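PDB 1VKZ: phosphoribosylamine--glycine ligase from Thermotoga maritima, which catalyses the ATP-dependent joining of glycine to 5-phospho-beta-D-ribosylamine, giving N(1)-(5-phospho-beta-D-ribosyl)glycinamide in de novo purine biosynthesis. Local coordinates for residues V299-E304 with G326-V331; L355-G360 with H377-G382; F213-K218 with G236-P241. All blocks are in the same frame, centred on the assembly; numbering follows the deposited sequence.

Contact 1 of 3, residues V299-E304 with G326-V331; sequences VTLNPE and GFAVDV
This is helix-on-sheet packing in an ATP-grasp ligase: the last turn of helix 294-301 rests on the start of strand 327-334, an inner strand of the six-stranded antiparallel sheet. The CA atoms of Leu301 and Ala328 are 6.1 Å apart, and the tight part of the contact is built round these two buried residues. Leu301 has CG anti to its carbonyl carbon (chi1 -73°), and with CD1 anti to CA (chi2 170°) it is CD2 that meets the strand. Leu301 CD2 lies 3.8 Å from Ala328 CB and 3.4 Å from Ala328 N. The amide it covers is not left without a partner, since Ala328 pairs through its backbone with Gly236. The same methyl reaches the residue where the strand begins, Leu301 CD2 lying 3.4 Å from Gly326 O. Val297, one turn back on the helix, touches Ala328 too.

Packing is looser where the participants are partly exposed. Phe327 directs its CB away from the helix, so mostly backbone faces Leu301 there. Past the contact, Asn302 caps the next helix through OD1 to Gly305 N. On the Thr300 flank the approach is longer: Thr300 comes nearest with CB, 4.0 Å from Ala328 CB, while its OG1, beside its own backbone N, hydrogen-bonds to Glu296 O within the helix.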
loop_
_atom_site.group_PDB
_atom_site.type_symbol
_atom_site.label_atom_id
_atom_site.label_comp_id
_atom_site.label_asym_id
_atom_site.label_seq_id
_atom_site.Cartn_x
_atom_site.Cartn_y
_atom_site.Cartn_z
ATOM N N VAL A 299 3.318 3.789 11.316
ATOM C CA VAL A 299 2.663 4.731 12.232
ATOM C C VAL A 299 2.849 4.349 13.703
ATOM O O VAL A 299 3.108 5.197 14.547
ATOM C CB VAL A 299 1.160 4.829 11.884
ATOM C CG1 VAL A 299 0.396 5.598 12.908
ATOM C CG2 VAL A 299 0.982 5.485 10.501
ATOM N N THR A 300 2.724 3.063 14.006
ATOM C CA THR A 300 2.850 2.612 15.378
ATOM C C THR A 300 4.279 2.742 15.808
ATOM O O THR A 300 4.527 2.816 16.976
ATOM C CB THR A 300 2.393 1.153 15.550
ATOM O OG1 THR A 300 1.049 1.014 15.115
ATOM C CG2 THR A 300 2.313 0.774 17.015
ATOM N N LEU A 301 5.223 2.778 14.868
ATOM C CA LEU A 301 6.643 2.914 15.236
ATOM C C LEU A 301 7.055 4.324 15.644
ATOM O O LEU A 301 8.029 4.479 16.358
ATOM C CB LEU A 301 7.559 2.425 14.112
ATOM C CG LEU A 301 7.603 0.910 13.916
ATOM C CD1 LEU A 301 8.332 0.565 12.622
ATOM C CD2 LEU A 301 8.249 0.211 15.106
ATOM N N ASN A 302 6.333 5.341 15.174
ATOM C CA ASN A 302 6.558 6.748 15.597
ATOM C C ASN A 302 5.455 7.698 15.149
ATOM O O ASN A 302 5.640 8.411 14.181
ATOM C CB ASN A 302 7.878 7.298 15.039
ATOM C CG ASN A 302 8.238 8.638 15.642
ATOM O OD1 ASN A 302 7.488 9.162 16.451
ATOM N ND2 ASN A 302 9.377 9.197 15.252
ATOM N N PRO A 303 4.330 7.728 15.850
ATOM C CA PRO A 303 3.175 8.513 15.431
ATOM C C PRO A 303 3.468 10.003 15.267
ATOM O O PRO A 303 3.004 10.637 14.315
ATOM C CB PRO A 303 2.196 8.323 16.592
ATOM C CG PRO A 303 2.578 7.071 17.189
ATOM C CD PRO A 303 4.060 7.016 17.102
ATOM N N GLU A 304 4.238 10.526 16.214
ATOM C CA GLU A 304 4.752 11.878 16.201
ATOM C C GLU A 304 5.505 12.233 14.928
ATOM O O GLU A 304 5.231 13.254 14.292
ATOM C CB GLU A 304 5.739 12.043 17.357
ATOM C CG GLU A 304 5.145 12.212 18.748
ATOM C CD GLU A 304 6.197 12.608 19.796
ATOM O OE1 GLU A 304 7.332 12.074 19.758
ATOM O OE2 GLU A 304 5.893 13.458 20.658
ATOM N N GLY A 326 11.303 1.147 18.881
ATOM C CA GLY A 326 10.928 -0.209 19.206
ATOM C C GLY A 326 10.536 -0.952 17.961
ATOM O O GLY A 326 10.989 -0.611 16.895
ATOM N N PHE A 327 9.704 -1.975 18.131
ATOM C CA PHE A 327 9.218 -2.803 17.048
ATOM C C PHE A 327 7.696 -2.847 17.074
ATOM O O PHE A 327 7.074 -2.828 18.126
ATOM C CB PHE A 327 9.763 -4.215 17.187
ATOM C CG PHE A 327 11.254 -4.329 16.994
ATOM C CD1 PHE A 327 12.126 -4.165 18.060
ATOM C CD2 PHE A 327 11.780 -4.652 15.758
ATOM C CE1 PHE A 327 13.503 -4.298 17.883
ATOM C CE2 PHE A 327 13.160 -4.763 15.571
ATOM C CZ PHE A 327 14.015 -4.593 16.630
ATOM N N ALA A 328 7.099 -2.901 15.895
ATOM C CA ALA A 328 5.655 -3.060 15.760
ATOM C C ALA A 328 5.328 -4.331 14.931
ATOM O O ALA A 328 6.048 -4.670 13.979
ATOM C CB ALA A 328 5.052 -1.810 15.130
ATOM N N VAL A 329 4.289 -5.060 15.349
ATOM C CA VAL A 329 3.804 -6.210 14.624
ATOM C C VAL A 329 2.328 -5.969 14.370
ATOM O O VAL A 329 1.570 -5.580 15.270
ATOM C CB VAL A 329 4.043 -7.555 15.394
ATOM C CG1 VAL A 329 3.334 -8.734 14.735
ATOM C CG2 VAL A 329 5.514 -7.877 15.466
ATOM N N ASP A 330 1.916 -6.206 13.136
ATOM C CA ASP A 330 0.510 -6.155 12.757
ATOM C C ASP A 330 0.067 -7.579 12.428
ATOM O O ASP A 330 0.590 -8.166 11.498
ATOM C CB ASP A 330 0.383 -5.237 11.527
ATOM C CG ASP A 330 -1.049 -5.042 11.048
ATOM O OD1 ASP A 330 -1.997 -5.661 11.605
ATOM O OD2 ASP A 330 -1.304 -4.250 10.101
ATOM N N VAL A 331 -0.850 -8.143 13.212
ATOM C CA VAL A 331 -1.503 -9.368 12.837
ATOM C C VAL A 331 -2.872 -8.964 12.305
ATOM O O VAL A 331 -3.688 -8.425 13.037
ATOM C CB VAL A 331 -1.656 -10.421 14.005
ATOM C CG1 VAL A 331 -2.587 -11.575 13.593
ATOM C CG2 VAL A 331 -0.328 -10.988 14.433
#

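Contact 2 of 3, residues L355-G360 with H377-G382; sequences LIFFAG and HCMGTG
Strand 356-358 runs antiparallel to strand 377-382 at 158°, with Phe357 and His377 forming a hydrogen-bonded pair and Ile356 and Cys378 a non-hydrogen-bonded one. His377 N reaches Phe357 O at 2.7 Å, and Phe357 N returns the bond to His377 O at 2.9 Å. That second carbonyl also receives the CA-H of Ile356. A third bond, Met379 N to Leu355 O, is 2.9 Å long and lies nearly along the C=O axis. The contact thus joins two neighbouring strands of the C-domain part of an antiparallel sheet, with Phe357, His377 and Met379 on one face. The selenomethionine Met379 is bent at chi2 (-61°) and chi3 (97°), which brings its SE 4.7 Å from the Phe357 ring centroid in an oblique Met-aromatic contact. Met379 CG approaches Phe357 CE2 at 3.5 Å, while Trp32 meets the same ring edge-to-face. Leu355 crosses Met379 obliquely, CG to CG 3.8 Å, and also touches Thr300. An alanine here would probably loosen the hold on the Met379 chain, because CG and CD2, which lie against its CB and CG, would be gone. His377 presents its ring edge to Phe357 O and Ala359 CB, and its ND1 hydrogen-bonds to Asp330 OD2.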
loop_
_atom_site.group_PDB
_atom_site.type_symbol
_atom_site.label_atom_id
_atom_site.label_comp_id
_atom_site.label_asym_id
_atom_site.label_seq_id
_atom_site.Cartn_x
_atom_site.Cartn_y
_atom_site.Cartn_z
ATOM N N LEU A 355 -4.128 -2.006 21.029
ATOM C CA LEU A 355 -4.103 -1.197 19.854
ATOM C C LEU A 355 -4.644 -1.992 18.687
ATOM O O LEU A 355 -3.999 -2.882 18.182
ATOM C CB LEU A 355 -2.690 -0.734 19.562
ATOM C CG LEU A 355 -2.628 0.316 18.463
ATOM C CD1 LEU A 355 -3.504 1.501 18.832
ATOM C CD2 LEU A 355 -1.164 0.733 18.250
ATOM N N ILE A 356 -5.836 -1.630 18.242
ATOM C CA ILE A 356 -6.446 -2.225 17.066
ATOM C C ILE A 356 -6.694 -1.127 16.055
ATOM O O ILE A 356 -7.035 -0.011 16.418
ATOM C CB ILE A 356 -7.786 -2.915 17.431
ATOM C CG1 ILE A 356 -7.570 -3.946 18.515
ATOM C CG2 ILE A 356 -8.417 -3.625 16.198
ATOM C CD1 ILE A 356 -8.823 -4.533 18.999
ATOM N N PHE A 357 -6.468 -1.435 14.781
ATOM C CA PHE A 357 -6.893 -0.582 13.699
ATOM C C PHE A 357 -7.980 -1.341 12.986
ATOM O O PHE A 357 -7.836 -2.511 12.722
ATOM C CB PHE A 357 -5.749 -0.268 12.767
ATOM C CG PHE A 357 -4.654 0.511 13.409
ATOM C CD1 PHE A 357 -4.922 1.737 14.024
ATOM C CD2 PHE A 357 -3.362 0.059 13.383
ATOM C CE1 PHE A 357 -3.906 2.477 14.614
ATOM C CE2 PHE A 357 -2.350 0.786 13.980
ATOM C CZ PHE A 357 -2.616 1.990 14.584
ATOM N N PHE A 358 -9.070 -0.652 12.696
ATOM C CA PHE A 358 -10.253 -1.226 12.120
ATOM C C PHE A 358 -10.294 -0.940 10.647
ATOM O O PHE A 358 -9.897 0.138 10.183
ATOM C CB PHE A 358 -11.478 -0.612 12.772
ATOM C CG PHE A 358 -11.593 -0.917 14.241
ATOM C CD1 PHE A 358 -10.981 -0.112 15.178
ATOM C CD2 PHE A 358 -12.339 -1.993 14.679
ATOM C CE1 PHE A 358 -11.067 -0.389 16.502
ATOM C CE2 PHE A 358 -12.437 -2.264 16.024
ATOM C CZ PHE A 358 -11.793 -1.460 16.933
ATOM N N ALA A 359 -10.806 -1.906 9.896
ATOM C CA ALA A 359 -10.941 -1.762 8.450
ATOM C C ALA A 359 -12.343 -2.202 8.089
ATOM O O ALA A 359 -13.286 -1.400 8.159
ATOM C CB ALA A 359 -9.903 -2.597 7.736
ATOM N N GLY A 360 -12.501 -3.468 7.730
ATOM C CA GLY A 360 -13.808 -3.993 7.333
ATOM C C GLY A 360 -14.734 -4.259 8.510
ATOM O O GLY A 360 -15.100 -5.408 8.770
ATOM N N HIS A 377 -6.773 -5.015 12.369
ATOM C CA HIS A 377 -5.358 -5.071 12.537
ATOM C C HIS A 377 -5.082 -5.076 14.029
ATOM O O HIS A 377 -5.367 -4.111 14.709
ATOM C CB HIS A 377 -4.765 -3.885 11.823
ATOM C CG HIS A 377 -5.145 -3.850 10.383
ATOM N ND1 HIS A 377 -4.252 -4.137 9.374
ATOM C CD2 HIS A 377 -6.341 -3.644 9.784
ATOM C CE1 HIS A 377 -4.876 -4.068 8.211
ATOM N NE2 HIS A 377 -6.143 -3.764 8.432
ATOM N N CYS A 378 -4.541 -6.194 14.532
ATOM C CA CYS A 378 -4.082 -6.288 15.918
ATOM C C CYS A 378 -2.596 -5.932 16.072
ATOM O O CYS A 378 -1.723 -6.565 15.482
ATOM C CB CYS A 378 -4.354 -7.669 16.448
ATOM S SG CYS A 378 -6.119 -7.980 16.629
HETATM N N MSE A 379 -2.315 -4.876 16.823
HETATM C CA MSE A 379 -0.943 -4.380 16.944
HETATM C C MSE A 379 -0.308 -4.887 18.236
HETATM O O MSE A 379 -0.944 -4.915 19.285
HETATM C CB MSE A 379 -0.873 -2.837 16.928
HETATM C CG MSE A 379 -1.650 -2.141 15.795
HETATM SE SE MSE A 379 -1.033 -2.635 13.991
HETATM C CE MSE A 379 -2.177 -3.845 13.649
ATOM N N GLY A 380 0.955 -5.289 18.119
ATOM C CA GLY A 380 1.798 -5.565 19.238
ATOM C C GLY A 380 2.960 -4.620 19.151
ATOM O O GLY A 380 3.367 -4.258 18.062
ATOM N N THR A 381 3.490 -4.222 20.314
ATOM C CA THR A 381 4.649 -3.341 20.388
ATOM C C THR A 381 5.610 -3.873 21.432
ATOM O O THR A 381 5.194 -4.517 22.367
ATOM C CB THR A 381 4.226 -1.897 20.779
ATOM O OG1 THR A 381 3.448 -1.927 21.982
ATOM C CG2 THR A 381 3.306 -1.280 19.749
ATOM N N GLY A 382 6.895 -3.598 21.258
ATOM C CA GLY A 382 7.890 -3.941 22.254
ATOM C C GLY A 382 9.271 -3.444 21.880
ATOM O O GLY A 382 9.468 -2.845 20.824
#

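Contact 3 of 3, residues F213-K218 with G236-P241; sequences FVRDYK and GPVEIP
Ile240 overlaps one face of the Phe213 ring, its CG1 sitting 4.1 Å from the centroid and 22° off the ring normal, a CH-pi contact displaced toward the CG side. The two side chains cross at about a right angle. Val238 packs beside this pair, its CB 4.1 Å from Phe213 CB. Both its methyls meet Arg215: Val238 CG1 approaches Arg215 NH2 at 3.5 Å, while CG2 lies over one guanidinium face and also against the backbone at Val214 C. A bend at chi3 (-42°) in the Arg215 chain folds the flat group back over the valine.

The backbone supplies one hydrogen bond, Val238 N to Phe213 O at 2.8 Å, almost straight at the hydrogen but with the donor above the carbonyl plane. Phe213 O also takes a CA-H...O contact from Pro237 CA at 3.3 Å. Gly236, followed by a cis peptide to Pro237, sits where any CB would clash with Val214 CG1. The loop leads from strand 233-236 to helix 242-261 in the ATP-grasp domain, and Ile240 also touches Leu197, within the range predicted to bind ATP. Apart from the single backbone hydrogen bond, the chemistry is largely apolar, which suggests that, across these two segments, the fit of shapes matters more than polar pairing.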
loop_
_atom_site.group_PDB
_atom_site.type_symbol
_atom_site.label_atom_id
_atom_site.label_comp_id
_atom_site.label_asym_id
_atom_site.label_seq_id
_atom_site.Cartn_x
_atom_site.Cartn_y
_atom_site.Cartn_z
ATOM N N PHE A 213 11.486 0.714 7.121
ATOM C CA PHE A 213 11.209 -0.472 6.302
ATOM C C PHE A 213 10.472 -1.524 7.127
ATOM O O PHE A 213 10.796 -1.759 8.313
ATOM C CB PHE A 213 12.510 -1.038 5.698
ATOM C CG PHE A 213 13.191 -0.079 4.781
ATOM C CD1 PHE A 213 13.989 0.938 5.278
ATOM C CD2 PHE A 213 12.997 -0.141 3.417
ATOM C CE1 PHE A 213 14.611 1.853 4.415
ATOM C CE2 PHE A 213 13.617 0.791 2.554
ATOM C CZ PHE A 213 14.404 1.777 3.058
ATOM N N VAL A 214 9.466 -2.135 6.519
ATOM C CA VAL A 214 8.619 -3.099 7.206
ATOM C C VAL A 214 8.530 -4.337 6.334
ATOM O O VAL A 214 8.792 -4.276 5.160
ATOM C CB VAL A 214 7.224 -2.498 7.581
ATOM C CG1 VAL A 214 7.401 -1.185 8.264
ATOM C CG2 VAL A 214 6.363 -2.297 6.403
ATOM N N ARG A 215 8.218 -5.479 6.908
ATOM C CA ARG A 215 8.151 -6.682 6.112
ATOM C C ARG A 215 6.693 -7.067 6.069
ATOM O O ARG A 215 6.048 -7.148 7.086
ATOM C CB ARG A 215 9.040 -7.800 6.690
ATOM C CG ARG A 215 8.972 -9.077 5.864
ATOM C CD ARG A 215 10.138 -10.030 5.982
ATOM N NE ARG A 215 11.471 -9.413 6.011
ATOM C CZ ARG A 215 12.020 -8.667 5.043
ATOM N NH1 ARG A 215 11.354 -8.357 3.928
ATOM N NH2 ARG A 215 13.253 -8.193 5.211
ATOM N N ASP A 216 6.166 -7.279 4.882
ATOM C CA ASP A 216 4.770 -7.668 4.753
ATOM C C ASP A 216 4.611 -9.166 4.379
ATOM O O ASP A 216 5.560 -9.850 3.969
ATOM C CB ASP A 216 4.018 -6.714 3.806
ATOM C CG ASP A 216 4.833 -6.330 2.569
ATOM O OD1 ASP A 216 5.011 -7.197 1.674
ATOM O OD2 ASP A 216 5.314 -5.181 2.412
ATOM N N TYR A 217 3.389 -9.653 4.575
ATOM C CA TYR A 217 3.041 -11.020 4.376
ATOM C C TYR A 217 1.869 -11.026 3.408
ATOM O O TYR A 217 0.727 -10.828 3.810
ATOM C CB TYR A 217 2.670 -11.623 5.727
ATOM C CG TYR A 217 3.852 -11.812 6.658
ATOM C CD1 TYR A 217 4.402 -10.739 7.327
ATOM C CD2 TYR A 217 4.427 -13.077 6.858
ATOM C CE1 TYR A 217 5.468 -10.890 8.181
ATOM C CE2 TYR A 217 5.528 -13.241 7.712
ATOM C CZ TYR A 217 6.034 -12.130 8.367
ATOM O OH TYR A 217 7.100 -12.242 9.221
ATOM N N LYS A 218 2.165 -11.235 2.128
ATOM C CA LYS A 218 1.178 -11.147 1.042
ATOM C C LYS A 218 0.253 -12.353 0.908
ATOM O O LYS A 218 -0.905 -12.196 0.558
ATOM C CB LYS A 218 1.908 -10.927 -0.291
ATOM C CG LYS A 218 2.239 -9.441 -0.591
ATOM C CD LYS A 218 1.046 -8.724 -1.258
ATOM C CE LYS A 218 0.669 -9.320 -2.676
ATOM N NZ LYS A 218 1.778 -9.321 -3.709
ATOM N N GLY A 236 7.950 -4.342 11.840
ATOM C CA GLY A 236 9.087 -3.515 11.591
ATOM C C GLY A 236 9.626 -3.043 12.906
ATOM O O GLY A 236 9.004 -3.279 13.959
ATOM N N PRO A 237 10.762 -2.346 12.842
ATOM C CA PRO A 237 11.420 -2.054 11.581
ATOM C C PRO A 237 12.381 -3.150 11.150
ATOM O O PRO A 237 12.966 -3.801 11.977
ATOM C CB PRO A 237 12.162 -0.756 11.875
ATOM C CG PRO A 237 12.469 -0.809 13.298
ATOM C CD PRO A 237 11.494 -1.756 13.973
ATOM N N VAL A 238 12.503 -3.321 9.844
ATOM C CA VAL A 238 13.482 -4.173 9.203
ATOM C C VAL A 238 14.773 -3.383 9.013
ATOM O O VAL A 238 14.703 -2.217 8.681
ATOM C CB VAL A 238 12.978 -4.570 7.785
ATOM C CG1 VAL A 238 14.051 -5.300 6.993
ATOM C CG2 VAL A 238 11.721 -5.416 7.878
ATOM N N GLU A 239 15.928 -4.043 9.156
ATOM C CA GLU A 239 17.271 -3.454 9.032
ATOM C C GLU A 239 17.843 -3.674 7.623
ATOM O O GLU A 239 18.078 -4.815 7.215
ATOM C CB GLU A 239 18.191 -4.113 10.087
ATOM C CG GLU A 239 19.639 -3.616 10.113
ATOM C CD GLU A 239 20.448 -4.112 11.320
ATOM O OE1 GLU A 239 19.897 -4.837 12.192
ATOM O OE2 GLU A 239 21.657 -3.774 11.401
ATOM N N ILE A 240 18.072 -2.588 6.891
ATOM C CA ILE A 240 18.598 -2.666 5.525
ATOM C C ILE A 240 20.053 -2.129 5.529
ATOM O O ILE A 240 20.350 -1.118 6.185
ATOM C CB ILE A 240 17.658 -1.888 4.565
ATOM C CG1 ILE A 240 16.225 -2.396 4.699
ATOM C CG2 ILE A 240 18.102 -2.013 3.127
ATOM C CD1 ILE A 240 16.042 -3.889 4.446
ATOM N N PRO A 241 20.973 -2.796 4.837
ATOM C CA PRO A 241 22.345 -2.302 4.785
ATOM C C PRO A 241 22.389 -0.868 4.244
ATOM O O PRO A 241 21.560 -0.493 3.398
ATOM C CB PRO A 241 23.027 -3.281 3.839
ATOM C CG PRO A 241 22.240 -4.517 3.988
ATOM C CD PRO A 241 20.813 -4.036 4.059
#

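How the contacts relate
Along the chain the order is contact 3, contact 1, contact 2, each closing before the next opens. All three reach one six-stranded antiparallel sheet, in which 215-219, 233-236, 327-334, 374-382 and 356-364 lie side by side in that order. Contact 1 is the middle member: its centre is about 10 Å from that of contact 2 and about 12 Å from that of contact 3, whereas contacts 2 and 3 are about 17 Å apart between centres and do not touch. Strand 327-334 makes both junctions, through Ala328 N to Gly236 O and Val331 O to Cys378 N. Strands of the ATP-grasp domain and the C domain therefore form one continuous sheet, tying the two regions together.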